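Local coordinates for protein probable ss-1,3-N-acetylglucosaminyltransferase (Staphylococcus aureus subsp. aureus N315, PDB 6H21) that is probably a family 2 glycosyltransferase, built as a trimer of chains that pair a GT-A-type domain with a helical TarS-type linker domain, at residues V24-F29 against L54-D59; L35-S40 against D112-E117; N286-K291 against I340-L345; W300-S305 against R331-L336. All blocks are in the same frame, centred on the assembly; numbering follows the deposited sequence.

Contacts 1 and 2 belong to the glycosyltransferase domain, contacts 3 and 4 to the helical linker domain that follows. Contact 1 joins neighbouring parallel strands of a beta-alpha-beta unit, and contact 2 uses its helix, 35-43; their segments alternate along the chain, their centres are about 12 Å apart, Met26 packs on Thr38 and Ile39, and both reach UD1. The centres of contacts 1 and 3 are about 40 Å apart. Contacts 3 and 4, with centres about 13 Å apart, share helix 335-344 and touch through Phe287; both segments of contact 4 fall between those of contact 3. One pair shapes the UD1 and manganese site, while the other builds a part that meets neighbouring subunits.

Contact 1 of 4, residues V24-F29 against L54-D59; sequences VIMPTF and LIIIDD. With UD1 (uridine-diphosphate-N-acetylglucosamine), chain X.
Thr28 gives its hydroxyl to the carboxylate of Asp58, OG1 to OD1 at 2.7 Å, where the parallel strands 22-28 and 52-58 end side by side. Five backbone hydrogen bonds join them. OD1 receives the hydroxyl on the lone pair turned away from its sister oxygen, and Ser61 also bonds this atom. OG1 lies between the backbone N and the carbonyl carbon (chi1 62°); CG2, anti to the carbonyl carbon, lies 3.6 Å from CG2 of Ile56, so one beta-branched residue serves both acid and core. Met26, flexible and unbranched, runs beside Ile56 and bends at chi3 (67°), bringing CE to 3.8 Å from Ile56 CG1. CD1 of Leu54 lies against CG1 of Val24.

Past these apolar residues the strand ends turn polar. Pro27 O accepts from two ribose hydroxyls of UD1, O3B at 2.6 Å and, more distantly, O2'. Asp59 OD2, also bonded by Ser87, takes a nearly straight bond of 2.8 Å from N3 of the ligand. O4 of UD1 sits above one face of the Phe29 ring, toward its rim. An acceptor facing N3 is consistent with recognition of uracil as the base.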
# COMPACT_ATOMS: atom_id res chain seq x y z
N VAL C 24 2.31 38.38 -35.29
CA VAL C 24 3.21 37.71 -34.37
C VAL C 24 3.36 38.59 -33.13
O VAL C 24 3.72 39.76 -33.23
CB VAL C 24 4.57 37.40 -35.02
CG1 VAL C 24 5.50 36.65 -34.08
CG2 VAL C 24 4.39 36.62 -36.31
N ILE C 25 3.05 38.01 -31.96
CA ILE C 25 3.09 38.69 -30.68
C ILE C 25 4.27 38.14 -29.89
O ILE C 25 4.28 36.97 -29.52
CB ILE C 25 1.75 38.52 -29.94
CG1 ILE C 25 0.58 39.09 -30.76
CG2 ILE C 25 1.82 39.14 -28.54
CD1 ILE C 25 -0.79 38.83 -30.17
N MET C 26 5.27 38.99 -29.65
CA MET C 26 6.51 38.58 -29.00
C MET C 26 6.78 39.47 -27.79
O MET C 26 7.20 40.61 -27.94
CB MET C 26 7.70 38.67 -29.97
CG MET C 26 8.99 38.18 -29.36
SD MET C 26 10.37 38.22 -30.54
CE MET C 26 10.56 39.98 -30.78
N PRO C 27 6.58 38.96 -26.55
CA PRO C 27 7.04 39.65 -25.36
C PRO C 27 8.57 39.52 -25.23
O PRO C 27 9.11 38.48 -25.59
CB PRO C 27 6.31 38.92 -24.22
CG PRO C 27 6.15 37.52 -24.74
CD PRO C 27 5.95 37.67 -26.24
N THR C 28 9.22 40.58 -24.75
CA THR C 28 10.67 40.61 -24.53
C THR C 28 10.94 41.06 -23.09
O THR C 28 10.14 41.77 -22.49
CB THR C 28 11.38 41.52 -25.54
OG1 THR C 28 10.92 42.86 -25.39
CG2 THR C 28 11.16 41.08 -26.98
N PHE C 29 12.09 40.62 -22.55
CA PHE C 29 12.58 41.07 -21.26
C PHE C 29 14.07 40.72 -21.14
O PHE C 29 14.43 39.55 -21.04
CB PHE C 29 11.77 40.44 -20.12
CG PHE C 29 12.26 40.84 -18.76
CD1 PHE C 29 12.10 42.15 -18.32
CD2 PHE C 29 12.90 39.93 -17.93
CE1 PHE C 29 12.56 42.53 -17.06
CE2 PHE C 29 13.35 40.31 -16.68
CZ PHE C 29 13.18 41.61 -16.25
N LEU C 54 4.88 42.04 -36.90
CA LEU C 54 5.44 41.62 -35.65
C LEU C 54 5.15 42.72 -34.62
O LEU C 54 5.48 43.90 -34.84
CB LEU C 54 6.94 41.40 -35.85
CG LEU C 54 7.73 41.21 -34.57
CD1 LEU C 54 7.27 39.97 -33.83
CD2 LEU C 54 9.21 41.13 -34.89
N ILE C 55 4.47 42.33 -33.53
CA ILE C 55 4.20 43.20 -32.40
C ILE C 55 5.14 42.79 -31.28
O ILE C 55 5.01 41.70 -30.75
CB ILE C 55 2.72 43.13 -31.95
CG1 ILE C 55 1.74 43.37 -33.10
CG2 ILE C 55 2.47 44.08 -30.79
CD1 ILE C 55 0.29 43.08 -32.77
N ILE C 56 6.08 43.67 -30.93
CA ILE C 56 6.99 43.44 -29.80
C ILE C 56 6.48 44.21 -28.58
O ILE C 56 6.31 45.43 -28.61
CB ILE C 56 8.44 43.83 -30.15
CG1 ILE C 56 8.88 43.27 -31.50
CG2 ILE C 56 9.37 43.41 -29.02
CD1 ILE C 56 10.25 43.74 -31.96
N ILE C 57 6.25 43.48 -27.48
CA ILE C 57 5.87 44.09 -26.23
C ILE C 57 7.00 43.88 -25.22
O ILE C 57 7.18 42.77 -24.76
CB ILE C 57 4.55 43.51 -25.70
CG1 ILE C 57 3.49 43.41 -26.79
CG2 ILE C 57 4.09 44.33 -24.50
CD1 ILE C 57 3.00 44.74 -27.28
N ASP C 58 7.71 44.94 -24.86
CA ASP C 58 8.82 44.81 -23.93
C ASP C 58 8.34 45.00 -22.48
O ASP C 58 7.77 46.03 -22.13
CB ASP C 58 9.95 45.78 -24.24
CG ASP C 58 11.12 45.58 -23.30
OD1 ASP C 58 11.81 44.54 -23.44
OD2 ASP C 58 11.27 46.40 -22.39
N ASP C 59 8.62 43.99 -21.64
CA ASP C 59 8.09 43.94 -20.27
C ASP C 59 9.03 44.73 -19.34
O ASP C 59 9.52 44.21 -18.34
CB ASP C 59 7.87 42.50 -19.81
CG ASP C 59 6.89 42.33 -18.65
OD1 ASP C 59 6.24 43.33 -18.26
OD2 ASP C 59 6.79 41.20 -18.15
C1' UD1 X . 8.55 28.37 -20.91
C2' UD1 X . 7.73 27.33 -21.68
C3' UD1 X . 7.09 27.98 -22.91
C4' UD1 X . 6.27 29.20 -22.47
C5' UD1 X . 7.08 30.14 -21.57
C6' UD1 X . 6.23 31.29 -21.02
C7' UD1 X . 8.54 25.00 -21.55
C8' UD1 X . 9.49 23.99 -22.14
N2' UD1 X . 8.59 26.22 -22.09
O1' UD1 X . 9.57 28.87 -21.79
O3' UD1 X . 6.26 27.03 -23.59
O4' UD1 X . 5.85 29.91 -23.64
O5' UD1 X . 7.69 29.43 -20.47
O6' UD1 X . 5.04 30.83 -20.38
O7' UD1 X . 7.77 24.72 -20.65
N1 UD1 X . 9.04 37.33 -20.46
C2 UD1 X . 8.27 38.47 -20.14
N3 UD1 X . 8.38 39.06 -18.95
C4 UD1 X . 9.22 38.61 -18.04
C5 UD1 X . 10.00 37.48 -18.31
C6 UD1 X . 9.89 36.84 -19.54
O2 UD1 X . 7.46 38.94 -20.95
O4 UD1 X . 9.28 39.22 -16.95
C1B UD1 X . 8.84 36.74 -21.78
C2B UD1 X . 10.12 36.35 -22.49
O2' UD1 X . 10.74 37.49 -23.08
C3B UD1 X . 9.61 35.34 -23.50
C4B UD1 X . 8.42 34.69 -22.80
O4B UD1 X . 8.07 35.54 -21.69
O3B UD1 X . 9.17 35.99 -24.70
C5B UD1 X . 8.74 33.31 -22.26
O5B UD1 X . 9.99 33.36 -21.59
PA UD1 X . 11.13 32.26 -21.84
O1A UD1 X . 12.28 32.67 -20.99
O2A UD1 X . 11.31 31.94 -23.33
O3A UD1 X . 10.43 31.01 -21.15
PB UD1 X . 10.94 29.51 -21.30
O1B UD1 X . 11.29 29.01 -19.94
O2B UD1 X . 11.96 29.34 -22.42

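Contact 2 of 4, residues L35-S40 against D112-E117; sequences LHRTIS and DDLLHE. With MN (manganese (II) ion), chain Y; MN (manganese (II) ion), chain Z; UD1 (uridine-diphosphate-N-acetylglucosamine), chain X.
Arg37 and Thr38 of helix 35-43 rest on Asp112, Asp113 and Leu114 in a partly buried contact of the helix with the metal-binding loop and the start of strand 114-115, in the GT-A-type domain. Its inner part is polar. Thr38 brings OG1 to 2.7 Å from Asp113 O, and Ser111 O is a second acceptor for the same proton, so a short side chain ties the helix to the loop backbone. The outer part is a layer of Arg37 on Leu114. The two side chains cross at about a right angle, CD2 of Leu114 lying 3.7 Å from Arg37 CG while CD1 stands over the centre of one guanidinium face. A bend at chi3 (67°) sets NE 3.8 Å from Leu114 CD2; Glu142 forms a salt bridge with NH1, and a water in the guanidinium plane links NH2 to Asp112 O.

Asp112 points the other way. Both its oxygens bind one manganese ion, OD1 at 2.3 Å and OD2 at 2.2 Å, and OD2 also reaches a second manganese ion at 2.4 Å. UD1 O2A and O2B and two waters complete the first ion's shell. Asp113 is second shell: OD1 and OD2 each accept from one of those waters, while Val225 N and Tyr222 OH hold the carboxylate. Asp112 with Asp110, after a strand and on manganese, is consistent with the DxD motif of GT-A glycosyltransferases.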
# COMPACT_ATOMS: atom_id res chain seq x y z
N LEU C 35 18.46 39.04 -29.24
CA LEU C 35 17.12 39.22 -29.80
C LEU C 35 17.16 39.41 -31.33
O LEU C 35 16.16 39.13 -32.00
CB LEU C 35 16.46 40.41 -29.10
CG LEU C 35 15.02 40.70 -29.51
CD1 LEU C 35 14.13 39.49 -29.27
CD2 LEU C 35 14.48 41.92 -28.78
N HIS C 36 18.27 39.90 -31.89
CA HIS C 36 18.40 40.11 -33.35
C HIS C 36 18.02 38.84 -34.12
O HIS C 36 17.29 38.90 -35.14
CB HIS C 36 19.82 40.54 -33.75
CG HIS C 36 20.12 41.98 -33.47
ND1 HIS C 36 19.48 43.00 -34.13
CD2 HIS C 36 20.98 42.56 -32.61
CE1 HIS C 36 19.94 44.16 -33.69
NE2 HIS C 36 20.86 43.91 -32.75
N ARG C 37 18.51 37.70 -33.64
CA ARG C 37 18.34 36.44 -34.32
C ARG C 37 16.86 36.06 -34.44
O ARG C 37 16.43 35.61 -35.49
CB ARG C 37 19.08 35.32 -33.58
CG ARG C 37 19.12 34.02 -34.35
CD ARG C 37 19.97 32.98 -33.66
NE ARG C 37 19.41 32.54 -32.39
CZ ARG C 37 19.74 31.39 -31.80
NH1 ARG C 37 20.56 30.55 -32.40
NH2 ARG C 37 19.22 31.08 -30.63
N THR C 38 16.11 36.23 -33.35
CA THR C 38 14.68 35.88 -33.29
C THR C 38 13.90 36.83 -34.20
O THR C 38 13.04 36.39 -34.96
CB THR C 38 14.14 35.90 -31.86
OG1 THR C 38 14.75 34.85 -31.11
CG2 THR C 38 12.64 35.76 -31.80
N ILE C 39 14.20 38.13 -34.12
CA ILE C 39 13.50 39.11 -34.93
C ILE C 39 13.74 38.81 -36.41
O ILE C 39 12.81 38.86 -37.21
CB ILE C 39 13.88 40.55 -34.54
CG1 ILE C 39 13.35 40.90 -33.15
CG2 ILE C 39 13.38 41.55 -35.59
CD1 ILE C 39 13.84 42.23 -32.62
N SER C 40 15.00 38.53 -36.76
CA SER C 40 15.38 38.23 -38.15
C SER C 40 14.59 37.02 -38.67
O SER C 40 14.20 36.98 -39.84
CB SER C 40 16.87 38.00 -38.26
OG SER C 40 17.60 39.17 -37.88
N ASP C 112 13.20 34.12 -27.35
CA ASP C 112 14.42 33.33 -27.46
C ASP C 112 14.31 32.25 -28.55
O ASP C 112 15.28 31.55 -28.81
CB ASP C 112 14.79 32.71 -26.10
CG ASP C 112 13.71 31.84 -25.49
OD1 ASP C 112 12.58 31.83 -26.02
OD2 ASP C 112 14.00 31.15 -24.48
N ASP C 113 13.15 32.10 -29.20
CA ASP C 113 12.91 30.96 -30.16
C ASP C 113 13.04 31.47 -31.61
O ASP C 113 13.33 32.64 -31.83
CB ASP C 113 11.55 30.30 -29.89
CG ASP C 113 11.42 29.67 -28.51
OD1 ASP C 113 12.45 29.26 -27.94
OD2 ASP C 113 10.27 29.60 -28.00
N LEU C 114 12.87 30.57 -32.59
CA LEU C 114 13.09 30.87 -34.02
C LEU C 114 11.93 30.31 -34.85
O LEU C 114 11.51 29.18 -34.63
CB LEU C 114 14.40 30.23 -34.48
CG LEU C 114 15.66 30.60 -33.70
CD1 LEU C 114 16.83 29.71 -34.11
CD2 LEU C 114 15.99 32.07 -33.92
N LEU C 115 11.43 31.11 -35.79
CA LEU C 115 10.48 30.64 -36.80
C LEU C 115 11.25 30.10 -38.02
O LEU C 115 12.23 30.69 -38.46
CB LEU C 115 9.57 31.79 -37.24
CG LEU C 115 8.53 32.26 -36.23
CD1 LEU C 115 7.55 33.21 -36.90
CD2 LEU C 115 7.79 31.07 -35.61
N HIS C 116 10.78 28.96 -38.55
CA HIS C 116 11.11 28.55 -39.91
C HIS C 116 10.61 29.63 -40.88
O HIS C 116 9.58 30.25 -40.65
CB HIS C 116 10.51 27.16 -40.15
CG HIS C 116 11.00 26.47 -41.37
ND1 HIS C 116 10.61 26.85 -42.64
CD2 HIS C 116 11.83 25.42 -41.53
CE1 HIS C 116 11.19 26.07 -43.53
NE2 HIS C 116 11.94 25.17 -42.86
N GLU C 117 11.34 29.86 -41.98
CA GLU C 117 10.98 30.92 -42.95
C GLU C 117 9.58 30.67 -43.55
O GLU C 117 8.93 31.63 -43.97
CB GLU C 117 12.05 31.07 -44.05
CG GLU C 117 12.22 29.85 -44.95
CD GLU C 117 13.27 30.01 -46.05
OE1 GLU C 117 14.13 30.92 -45.96
OE2 GLU C 117 13.23 29.23 -47.02
MN MN Y . 11.94 30.30 -24.42
MN MN Z . 15.57 30.99 -22.67
C1' UD1 X . 8.55 28.37 -20.91
C2' UD1 X . 7.73 27.33 -21.68
C3' UD1 X . 7.09 27.98 -22.91
C4' UD1 X . 6.27 29.20 -22.47
C5' UD1 X . 7.08 30.14 -21.57
C6' UD1 X . 6.23 31.29 -21.02
C7' UD1 X . 8.54 25.00 -21.55
C8' UD1 X . 9.49 23.99 -22.14
N2' UD1 X . 8.59 26.22 -22.09
O1' UD1 X . 9.57 28.87 -21.79
O3' UD1 X . 6.26 27.03 -23.59
O4' UD1 X . 5.85 29.91 -23.64
O5' UD1 X . 7.69 29.43 -20.47
O6' UD1 X . 5.04 30.83 -20.38
O7' UD1 X . 7.77 24.72 -20.65
N1 UD1 X . 9.04 37.33 -20.46
C2 UD1 X . 8.27 38.47 -20.14
N3 UD1 X . 8.38 39.06 -18.95
C4 UD1 X . 9.22 38.61 -18.04
C5 UD1 X . 10.00 37.48 -18.31
C6 UD1 X . 9.89 36.84 -19.54
O2 UD1 X . 7.46 38.94 -20.95
O4 UD1 X . 9.28 39.22 -16.95
C1B UD1 X . 8.84 36.74 -21.78
C2B UD1 X . 10.12 36.35 -22.49
O2' UD1 X . 10.74 37.49 -23.08
C3B UD1 X . 9.61 35.34 -23.50
C4B UD1 X . 8.42 34.69 -22.80
O4B UD1 X . 8.07 35.54 -21.69
O3B UD1 X . 9.17 35.99 -24.70
C5B UD1 X . 8.74 33.31 -22.26
O5B UD1 X . 9.99 33.36 -21.59
PA UD1 X . 11.13 32.26 -21.84
O1A UD1 X . 12.28 32.67 -20.99
O2A UD1 X . 11.31 31.94 -23.33
O3A UD1 X . 10.43 31.01 -21.15
PB UD1 X . 10.94 29.51 -21.30
O1B UD1 X . 11.29 29.01 -19.94
O2B UD1 X . 11.96 29.34 -22.42
O HOH W 1 17.69 32.57 -28.59
O HOH W 2 12.76 28.59 -25.48
O HOH W 3 9.97 29.59 -25.25

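Contact 3 of 4, residues N286-K291 against I340-L345; sequences NFANSK and IADKLL
The side chains of Asn289 and Asp342 pass each other head to tail where a type I beta turn, Phe287 to Ser290, meets the last turn of helix 335-344. No hydrogen bond joins the two segments directly. Asn289 ND2 comes to 3.3 Å from Asp342 CB and is itself bonded to Met339 O. Ala288, small enough to let the turn come close, sets CB 3.9 Å from Asp342 OD2, and this methyl lies over the centre of one Phe287 ring face.

Water does most of the bonding. One molecule donates to Asp342 OD2 at 2.5 Å and accepts from both the backbone N and ND2 of Asn289. A second donates to the same OD2 and accepts from Ala288 N at 3.1 Å. The third gives its protons to Asn286 OD1 and Asp342 OD1, bridging two acceptors that cannot bond each other. A short acidic side chain suits this place, for its carboxylate gathers the N-H groups of the turn through water. The turn is closed from within by Ser290, whose N and OG both donate to Phe287 O.

Asp342 OD1 forms a salt bridge with Lys326, which probably helps to keep the acid ionised. Asn289 OD1 and Lys343 NZ both bond Asn324 of the second subunit, with Lys343 CE 3.5 Å from Asn289 OD1. This is a water-bridged beta turn docked on a helix end, within the helical linker domain and beside the trimer interface, where Ile340 and Leu344 pack on both other subunits.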
# COMPACT_ATOMS: atom_id res chain seq x y z
N ASN C 286 6.23 13.77 -8.49
CA ASN C 286 6.80 12.75 -7.60
C ASN C 286 7.21 13.38 -6.27
O ASN C 286 8.20 12.97 -5.67
CB ASN C 286 7.98 12.04 -8.26
CG ASN C 286 7.55 11.15 -9.41
OD1 ASN C 286 6.52 10.50 -9.33
ND2 ASN C 286 8.35 11.10 -10.46
N PHE C 287 6.42 14.35 -5.79
CA PHE C 287 6.76 15.06 -4.57
C PHE C 287 6.77 14.12 -3.35
O PHE C 287 7.52 14.34 -2.41
CB PHE C 287 5.77 16.20 -4.32
CG PHE C 287 4.43 15.77 -3.80
CD1 PHE C 287 3.43 15.33 -4.65
CD2 PHE C 287 4.17 15.77 -2.43
CE1 PHE C 287 2.20 14.91 -4.17
CE2 PHE C 287 2.95 15.34 -1.95
CZ PHE C 287 1.96 14.91 -2.82
N ALA C 288 5.90 13.10 -3.34
CA ALA C 288 5.56 12.36 -2.08
C ALA C 288 6.80 11.67 -1.49
O ALA C 288 6.97 11.70 -0.28
CB ALA C 288 4.41 11.40 -2.30
N ASN C 289 7.67 11.08 -2.32
CA ASN C 289 8.87 10.40 -1.85
C ASN C 289 10.13 11.27 -2.04
O ASN C 289 11.23 10.75 -1.98
CB ASN C 289 9.04 9.06 -2.57
CG ASN C 289 7.98 8.04 -2.20
OD1 ASN C 289 7.97 7.53 -1.08
ND2 ASN C 289 7.11 7.73 -3.13
N SER C 290 9.95 12.57 -2.29
CA SER C 290 11.02 13.51 -2.56
C SER C 290 11.69 13.93 -1.25
O SER C 290 11.26 13.55 -0.17
CB SER C 290 10.51 14.72 -3.32
OG SER C 290 9.82 15.62 -2.46
N LYS C 291 12.71 14.78 -1.38
CA LYS C 291 13.41 15.36 -0.25
C LYS C 291 12.68 16.61 0.30
O LYS C 291 13.19 17.25 1.21
CB LYS C 291 14.85 15.67 -0.66
CG LYS C 291 15.73 14.44 -0.78
CD LYS C 291 17.12 14.77 -1.30
CE LYS C 291 18.19 13.84 -0.77
NZ LYS C 291 17.84 12.43 -1.06
N ILE C 340 3.01 5.37 -1.18
CA ILE C 340 2.88 3.95 -1.53
C ILE C 340 2.54 3.84 -3.03
O ILE C 340 3.17 3.12 -3.73
CB ILE C 340 1.85 3.25 -0.64
CG1 ILE C 340 2.34 3.14 0.81
CG2 ILE C 340 1.47 1.89 -1.20
CD1 ILE C 340 1.22 2.99 1.82
N ALA C 341 1.59 4.65 -3.50
CA ALA C 341 1.20 4.62 -4.93
C ALA C 341 2.42 4.84 -5.83
O ALA C 341 2.60 4.14 -6.84
CB ALA C 341 0.13 5.64 -5.21
N ASP C 342 3.30 5.77 -5.42
CA ASP C 342 4.48 6.11 -6.23
C ASP C 342 5.49 4.96 -6.22
O ASP C 342 6.13 4.73 -7.25
CB ASP C 342 5.13 7.42 -5.77
CG ASP C 342 4.51 8.65 -6.40
OD1 ASP C 342 3.80 8.52 -7.45
OD2 ASP C 342 4.74 9.75 -5.86
N LYS C 343 5.65 4.27 -5.09
CA LYS C 343 6.52 3.08 -5.01
C LYS C 343 6.03 1.94 -5.92
O LYS C 343 6.86 1.12 -6.37
CB LYS C 343 6.65 2.57 -3.57
CG LYS C 343 7.75 3.26 -2.77
CD LYS C 343 7.66 3.01 -1.29
CE LYS C 343 8.40 4.08 -0.51
NZ LYS C 343 9.81 4.19 -0.93
N LEU C 344 4.71 1.86 -6.14
CA LEU C 344 4.13 0.78 -6.94
C LEU C 344 4.13 1.11 -8.45
O LEU C 344 4.12 0.20 -9.25
CB LEU C 344 2.72 0.47 -6.43
CG LEU C 344 2.68 -0.18 -5.06
CD1 LEU C 344 1.25 -0.31 -4.57
CD2 LEU C 344 3.37 -1.53 -5.04
N LEU C 345 4.19 2.39 -8.82
CA LEU C 345 4.25 2.83 -10.22
C LEU C 345 5.67 2.62 -10.79
O LEU C 345 6.67 2.54 -10.03
CB LEU C 345 3.83 4.30 -10.29
CG LEU C 345 2.32 4.54 -10.21
CD1 LEU C 345 2.01 6.00 -9.96
CD2 LEU C 345 1.62 4.05 -11.47
O HOH W 4 7.09 10.15 -5.17
O HOH W 5 5.10 8.51 -9.92
O HOH W 6 3.90 12.18 -5.53

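Contact 4 of 4, residues W300-S305 against R331-L336; sequences WLNNFS and RQNDLL
Ser305 and Arg331 bring their CA atoms to 5.2 Å where helix 294-308 runs past the junction of helices 324-332 and 335-344. That junction is a Schellman motif followed by a helix N-cap, in the helical linker domain. Asn333 takes the positive phi (61°) that ends the first helix, a conformation asparagine tolerates well. Asp334 begins the next one: its OD1 caps Ala337 N, and a manganese ion lies about 3 Å from its side chain.

Asn333 makes most of the contact. CG stands anti to the backbone N (chi1 -164°), and the amide is laid over the side of helix 294-308. Its CB touches Ser305 OG at 3.4 Å, and OD1 comes equally near to CG of Leu301. At the outer end the amide planes of Asn333 and Asn302 are turned 42° apart, and ND2 makes only a weak hydrogen bond to Asn302 OD1, 3.2 Å long and bent. Ser305 is small enough for the helices to approach here; its OG bonds Ile330 O, while Arg331 O, 3.4 Å from that OG, is taken by Asn309 ND2. The Arg331 side chain starts away from residues 300-305, packs on Ile308 and forms a salt bridge with Asp316 through NE.

Leu301 fills the inner side, as suits a branched apolar residue pointing into the junction. Leu335 also packs on Tyr294, Lys297 and Ile298 of helix 294-308. One methyl of Leu301, CD2, reaches the first turn of helix 335-344, 3.9 Å from Leu335 CB and 3.6 Å from Leu335 N.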
# COMPACT_ATOMS: atom_id res chain seq x y z
N TRP C 300 1.39 21.04 0.02
CA TRP C 300 1.29 20.74 -1.42
C TRP C 300 0.10 19.80 -1.70
O TRP C 300 -0.77 20.08 -2.56
CB TRP C 300 2.60 20.16 -1.96
CG TRP C 300 2.56 19.91 -3.44
CD1 TRP C 300 2.22 18.75 -4.07
CD2 TRP C 300 2.83 20.87 -4.48
NE1 TRP C 300 2.28 18.91 -5.42
CE2 TRP C 300 2.65 20.19 -5.71
CE3 TRP C 300 3.19 22.22 -4.50
CZ2 TRP C 300 2.84 20.82 -6.94
CZ3 TRP C 300 3.36 22.84 -5.72
CH2 TRP C 300 3.20 22.14 -6.92
N LEU C 301 0.05 18.68 -0.97
CA LEU C 301 -0.98 17.68 -1.19
C LEU C 301 -2.34 18.24 -0.79
O LEU C 301 -3.30 17.93 -1.42
CB LEU C 301 -0.68 16.41 -0.39
CG LEU C 301 -1.75 15.32 -0.45
CD1 LEU C 301 -1.97 14.83 -1.88
CD2 LEU C 301 -1.35 14.16 0.45
N ASN C 302 -2.41 19.02 0.29
CA ASN C 302 -3.66 19.67 0.67
C ASN C 302 -4.24 20.51 -0.50
O ASN C 302 -5.43 20.43 -0.76
CB ASN C 302 -3.52 20.53 1.91
CG ASN C 302 -4.87 20.94 2.44
OD1 ASN C 302 -5.65 20.09 2.89
ND2 ASN C 302 -5.17 22.23 2.38
N ASN C 303 -3.41 21.29 -1.18
CA ASN C 303 -3.85 22.11 -2.31
C ASN C 303 -4.27 21.22 -3.49
O ASN C 303 -5.27 21.50 -4.14
CB ASN C 303 -2.76 23.09 -2.77
CG ASN C 303 -2.61 24.25 -1.81
OD1 ASN C 303 -3.61 24.79 -1.34
ND2 ASN C 303 -1.38 24.65 -1.52
N PHE C 304 -3.48 20.17 -3.75
CA PHE C 304 -3.73 19.25 -4.86
C PHE C 304 -5.09 18.58 -4.61
O PHE C 304 -5.92 18.53 -5.50
CB PHE C 304 -2.62 18.19 -4.96
CG PHE C 304 -2.50 17.45 -6.27
CD1 PHE C 304 -3.54 17.41 -7.18
CD2 PHE C 304 -1.34 16.74 -6.57
CE1 PHE C 304 -3.42 16.72 -8.37
CE2 PHE C 304 -1.22 16.06 -7.77
CZ PHE C 304 -2.25 16.06 -8.67
N SER C 305 -5.28 18.08 -3.38
CA SER C 305 -6.48 17.35 -2.98
C SER C 305 -7.72 18.25 -3.10
O SER C 305 -8.72 17.89 -3.68
CB SER C 305 -6.32 16.84 -1.57
OG SER C 305 -7.47 16.09 -1.20
N ARG C 331 -7.26 12.25 -3.77
CA ARG C 331 -8.62 12.62 -3.35
C ARG C 331 -8.77 12.49 -1.83
O ARG C 331 -9.42 13.32 -1.22
CB ARG C 331 -9.71 11.78 -4.04
CG ARG C 331 -9.89 12.08 -5.52
CD ARG C 331 -11.18 11.54 -6.09
NE ARG C 331 -11.43 11.96 -7.46
CZ ARG C 331 -12.04 13.08 -7.82
NH1 ARG C 331 -12.23 13.32 -9.11
NH2 ARG C 331 -12.44 13.94 -6.90
N GLN C 332 -8.18 11.45 -1.24
CA GLN C 332 -8.31 11.18 0.20
C GLN C 332 -7.36 12.06 1.02
O GLN C 332 -7.43 12.04 2.24
CB GLN C 332 -8.01 9.70 0.50
CG GLN C 332 -9.01 8.73 -0.14
CD GLN C 332 -10.41 8.89 0.39
OE1 GLN C 332 -10.61 9.25 1.54
NE2 GLN C 332 -11.40 8.65 -0.45
N ASN C 333 -6.44 12.80 0.37
CA ASN C 333 -5.49 13.71 1.05
C ASN C 333 -4.63 12.89 2.01
O ASN C 333 -4.44 13.24 3.15
CB ASN C 333 -6.24 14.88 1.73
CG ASN C 333 -5.36 16.05 2.12
OD1 ASN C 333 -4.27 16.26 1.57
ND2 ASN C 333 -5.84 16.86 3.05
N ASP C 334 -4.07 11.77 1.51
CA ASP C 334 -3.40 10.76 2.32
C ASP C 334 -1.96 10.60 1.82
O ASP C 334 -1.71 9.91 0.84
CB ASP C 334 -4.15 9.43 2.25
CG ASP C 334 -3.72 8.37 3.27
OD1 ASP C 334 -2.51 8.09 3.41
OD2 ASP C 334 -4.63 7.74 3.82
N LEU C 335 -1.02 11.27 2.50
CA LEU C 335 0.33 11.36 2.02
C LEU C 335 0.96 9.96 1.99
O LEU C 335 1.67 9.65 1.06
CB LEU C 335 1.13 12.34 2.89
CG LEU C 335 2.61 12.45 2.52
CD1 LEU C 335 2.79 12.97 1.10
CD2 LEU C 335 3.37 13.32 3.52
N LEU C 336 0.68 9.13 3.01
CA LEU C 336 1.25 7.74 3.07
C LEU C 336 0.82 6.94 1.84
O LEU C 336 1.62 6.20 1.25
CB LEU C 336 0.79 7.04 4.36
CG LEU C 336 1.50 7.45 5.66
CD1 LEU C 336 0.92 6.71 6.86
CD2 LEU C 336 2.98 7.18 5.58